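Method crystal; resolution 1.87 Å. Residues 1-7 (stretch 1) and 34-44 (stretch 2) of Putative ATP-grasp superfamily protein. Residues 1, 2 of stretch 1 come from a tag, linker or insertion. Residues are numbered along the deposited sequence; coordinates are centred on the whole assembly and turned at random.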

# COMPACT_ATOMS: atom_id res chain seq x y z
N SER A 1 -20.05 8.13 -18.34
CA SER A 1 -20.13 8.31 -16.86
C SER A 1 -19.89 6.99 -16.13
O SER A 1 -20.84 6.30 -15.75
CB SER A 1 -21.50 8.86 -16.47
OG SER A 1 -22.54 8.01 -16.92
N LEU A 2 -18.62 6.65 -15.95
CA LEU A 2 -18.25 5.41 -15.27
C LEU A 2 -18.26 5.59 -13.75
O LEU A 2 -17.63 6.51 -13.23
CB LEU A 2 -16.85 4.96 -15.72
CG LEU A 2 -16.71 4.51 -17.17
CD1 LEU A 2 -15.26 4.21 -17.48
CD2 LEU A 2 -17.57 3.28 -17.42
N LYS A 3 -18.97 4.71 -13.07
CA LYS A 3 -19.08 4.77 -11.62
C LYS A 3 -18.00 3.93 -10.95
O LYS A 3 -17.85 2.74 -11.23
CB LYS A 3 -20.45 4.26 -11.17
CG LYS A 3 -21.64 5.00 -11.77
CD LYS A 3 -21.68 6.46 -11.35
CE LYS A 3 -23.03 7.09 -11.69
NZ LYS A 3 -23.36 6.96 -13.13
N LEU A 4 -17.22 4.55 -10.06
CA LEU A 4 -16.18 3.82 -9.35
C LEU A 4 -16.53 3.68 -7.88
O LEU A 4 -16.69 4.68 -7.17
CB LEU A 4 -14.82 4.54 -9.47
CG LEU A 4 -13.72 3.93 -8.58
CD1 LEU A 4 -13.39 2.52 -9.04
CD2 LEU A 4 -12.48 4.81 -8.63
N PHE A 5 -16.68 2.44 -7.43
CA PHE A 5 -16.97 2.20 -6.02
C PHE A 5 -15.61 2.26 -5.34
O PHE A 5 -14.75 1.40 -5.58
CB PHE A 5 -17.60 0.82 -5.79
CG PHE A 5 -17.70 0.44 -4.34
CD1 PHE A 5 -18.42 1.23 -3.45
CD2 PHE A 5 -17.05 -0.70 -3.86
CE1 PHE A 5 -18.50 0.89 -2.09
CE2 PHE A 5 -17.12 -1.04 -2.51
CZ PHE A 5 -17.85 -0.24 -1.63
N LEU A 6 -15.41 3.28 -4.51
CA LEU A 6 -14.15 3.47 -3.79
C LEU A 6 -14.38 3.14 -2.32
O LEU A 6 -15.27 3.70 -1.68
CB LEU A 6 -13.67 4.92 -3.92
CG LEU A 6 -12.35 5.25 -3.23
CD1 LEU A 6 -11.25 4.47 -3.91
CD2 LEU A 6 -12.06 6.75 -3.29
N PHE A 7 -13.55 2.25 -1.78
CA PHE A 7 -13.68 1.82 -0.39
C PHE A 7 -12.33 1.61 0.29
O PHE A 7 -11.45 0.94 -0.24
CB PHE A 7 -14.48 0.51 -0.35
CG PHE A 7 -14.56 -0.11 1.02
CD1 PHE A 7 -15.67 0.10 1.84
CD2 PHE A 7 -13.53 -0.92 1.49
CE1 PHE A 7 -15.75 -0.49 3.10
CE2 PHE A 7 -13.59 -1.52 2.75
CZ PHE A 7 -14.71 -1.30 3.56
N GLY A 34 -8.22 12.05 -6.39
CA GLY A 34 -7.58 11.70 -7.64
C GLY A 34 -8.53 11.07 -8.64
O GLY A 34 -8.71 11.57 -9.75
N PHE A 35 -9.16 9.96 -8.25
CA PHE A 35 -10.07 9.27 -9.16
C PHE A 35 -11.35 10.01 -9.52
O PHE A 35 -11.95 9.72 -10.55
CB PHE A 35 -10.43 7.89 -8.60
CG PHE A 35 -9.30 6.91 -8.62
CD1 PHE A 35 -8.47 6.75 -7.51
CD2 PHE A 35 -9.03 6.16 -9.77
CE1 PHE A 35 -7.39 5.87 -7.55
CE2 PHE A 35 -7.95 5.27 -9.81
CZ PHE A 35 -7.13 5.13 -8.70
N LYS A 36 -11.76 10.99 -8.71
CA LYS A 36 -12.98 11.72 -9.02
C LYS A 36 -12.88 12.48 -10.34
O LYS A 36 -13.89 12.92 -10.89
CB LYS A 36 -13.35 12.68 -7.87
CG LYS A 36 -12.45 13.89 -7.72
CD LYS A 36 -12.87 14.70 -6.50
CE LYS A 36 -11.95 15.90 -6.26
NZ LYS A 36 -12.28 16.60 -4.98
N ASN A 37 -11.66 12.63 -10.84
CA ASN A 37 -11.43 13.33 -12.10
C ASN A 37 -11.56 12.38 -13.28
O ASN A 37 -11.58 12.81 -14.44
CB ASN A 37 -10.05 13.97 -12.11
CG ASN A 37 -9.94 15.13 -11.16
OD1 ASN A 37 -10.72 16.08 -11.24
ND2 ASN A 37 -8.99 15.06 -10.24
N TYR A 38 -11.65 11.08 -12.99
CA TYR A 38 -11.78 10.08 -14.04
C TYR A 38 -13.05 9.26 -13.94
O TYR A 38 -13.48 8.66 -14.91
CB TYR A 38 -10.56 9.15 -14.03
CG TYR A 38 -9.27 9.85 -14.34
CD1 TYR A 38 -8.53 10.47 -13.34
CD2 TYR A 38 -8.80 9.93 -15.65
CE1 TYR A 38 -7.35 11.15 -13.63
CE2 TYR A 38 -7.62 10.60 -15.96
CZ TYR A 38 -6.90 11.21 -14.94
OH TYR A 38 -5.74 11.87 -15.24
N TYR A 39 -13.64 9.23 -12.75
CA TYR A 39 -14.87 8.48 -12.53
C TYR A 39 -15.81 9.24 -11.63
O TYR A 39 -15.41 10.19 -10.95
CB TYR A 39 -14.59 7.15 -11.82
CG TYR A 39 -13.57 6.25 -12.47
CD1 TYR A 39 -12.20 6.48 -12.31
CD2 TYR A 39 -13.97 5.15 -13.23
CE1 TYR A 39 -11.26 5.64 -12.90
CE2 TYR A 39 -13.04 4.31 -13.82
CZ TYR A 39 -11.69 4.56 -13.66
OH TYR A 39 -10.77 3.73 -14.24
N GLU A 40 -17.06 8.82 -11.62
CA GLU A 40 -18.03 9.41 -10.72
C GLU A 40 -17.93 8.45 -9.54
O GLU A 40 -18.24 7.27 -9.66
CB GLU A 40 -19.43 9.39 -11.32
CG GLU A 40 -20.52 9.66 -10.31
CD GLU A 40 -21.73 10.34 -10.92
OE1 GLU A 40 -21.93 10.21 -12.14
OE2 GLU A 40 -22.49 10.99 -10.17
N ILE A 41 -17.45 8.96 -8.41
CA ILE A 41 -17.28 8.13 -7.23
C ILE A 41 -18.58 7.74 -6.54
O ILE A 41 -19.46 8.57 -6.31
CB ILE A 41 -16.38 8.84 -6.18
CG1 ILE A 41 -15.07 9.29 -6.82
CG2 ILE A 41 -16.10 7.91 -5.02
CD1 ILE A 41 -14.28 8.17 -7.47
N THR A 42 -18.69 6.46 -6.22
CA THR A 42 -19.85 5.95 -5.51
C THR A 42 -19.26 5.32 -4.26
O THR A 42 -18.09 4.94 -4.24
CB THR A 42 -20.60 4.87 -6.31
OG1 THR A 42 -19.74 3.74 -6.51
CG2 THR A 42 -21.05 5.41 -7.65
N GLY A 43 -20.07 5.21 -3.21
CA GLY A 43 -19.56 4.62 -1.98
C GLY A 43 -20.13 5.30 -0.75
O GLY A 43 -21.07 6.09 -0.86
N PHE A 44 -19.54 5.01 0.40
CA PHE A 44 -20.01 5.55 1.67
C PHE A 44 -18.86 5.66 2.66
O PHE A 44 -17.79 5.10 2.44
CB PHE A 44 -21.07 4.60 2.23
CG PHE A 44 -20.59 3.17 2.31
CD1 PHE A 44 -19.85 2.73 3.41
CD2 PHE A 44 -20.80 2.29 1.25
CE1 PHE A 44 -19.32 1.44 3.44
CE2 PHE A 44 -20.27 1.00 1.27
CZ PHE A 44 -19.53 0.57 2.37
O HOH W 1 -17.17 3.19 0.18

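Residues 3-7 form a strand that continues later in the chain. Stretch 2 starts in the last part of a helix, passes through a turn and enters a strand at E40. The turn is held by backbone bonds to the helix: Y38 N and Y39 N both donate to F35 O, each at 2.8 Å. The two strands run parallel, with an angle of 43° between their directions. Three bridges set the register: K3 with E40, L4 with I41, and F5 with T42. Their CA atoms lie 4.8 to 4.9 Å apart.

The hydrogen bonds follow the parallel pattern, in which one residue bonds to two residues of the neighbouring strand. E40 N donates to L2 O at 2.9 Å, and E40 O accepts from L4 N at 2.9 Å. T42 repeats the scheme two residues on. T42 N donates to L4 O at 2.8 Å, almost straight, and T42 O accepts from L6 N at 3.2 Å. CA-H...O contacts fill in between these bonds. K3 CA lies 3.3 Å from E40 O, and I41 CA lies 3.5 Å from L4 O.

Beyond T42 a water extends the link. It donates to L6 O at 2.7 Å and accepts from F44 N at 3.0 Å, so it joins the two backbones where no direct bond forms. G43 comes just before this point. A CB on G43 would lie 2.9 Å from L6 O, a clash, and the backbone angles of G43 themselves call for glycine.

Side chains alternate between the two faces of the sheet. K3, F5, E40 and T42 share one face. K3 and E40 carry opposite charges and form a long salt bridge, with K3 NZ 3.7 Å from E40 OE1. The aliphatic part of K3 also meets T42, with K3 CB 3.8 Å from T42 CG2. The hydroxyl of T42 sits close to the F5 backbone, with T42 OG1 3.2 Å from F5 CA.

L4 and I41 point to the other face. L4 is buried and has the largest area covered by the other stretch. Its CD2 reaches F35 CB at 3.7 Å and I41 CD1 at 4.0 Å, while its CB lies 3.5 Å from Y39 CB. These are apolar contacts, and they pack the strand against F35 of the helix and against Y39, just before the second strand. I41 CG2 also meets L6 CB at 4.0 Å. L2, a residue from the expression tag, adds a contact between its CB and Y39 CD2 at 3.8 Å.

Aromatic rings meet near the end of the pairing. F44 CE2 lies at the edge of the F5 ring, 3.8 Å from F5 CE1. F44 CZ lies at the edge of the F7 ring, 3.9 Å from F7 CD1. F44 thus touches both phenylalanines. Together the two stretches bury 720 Å², counting both sides.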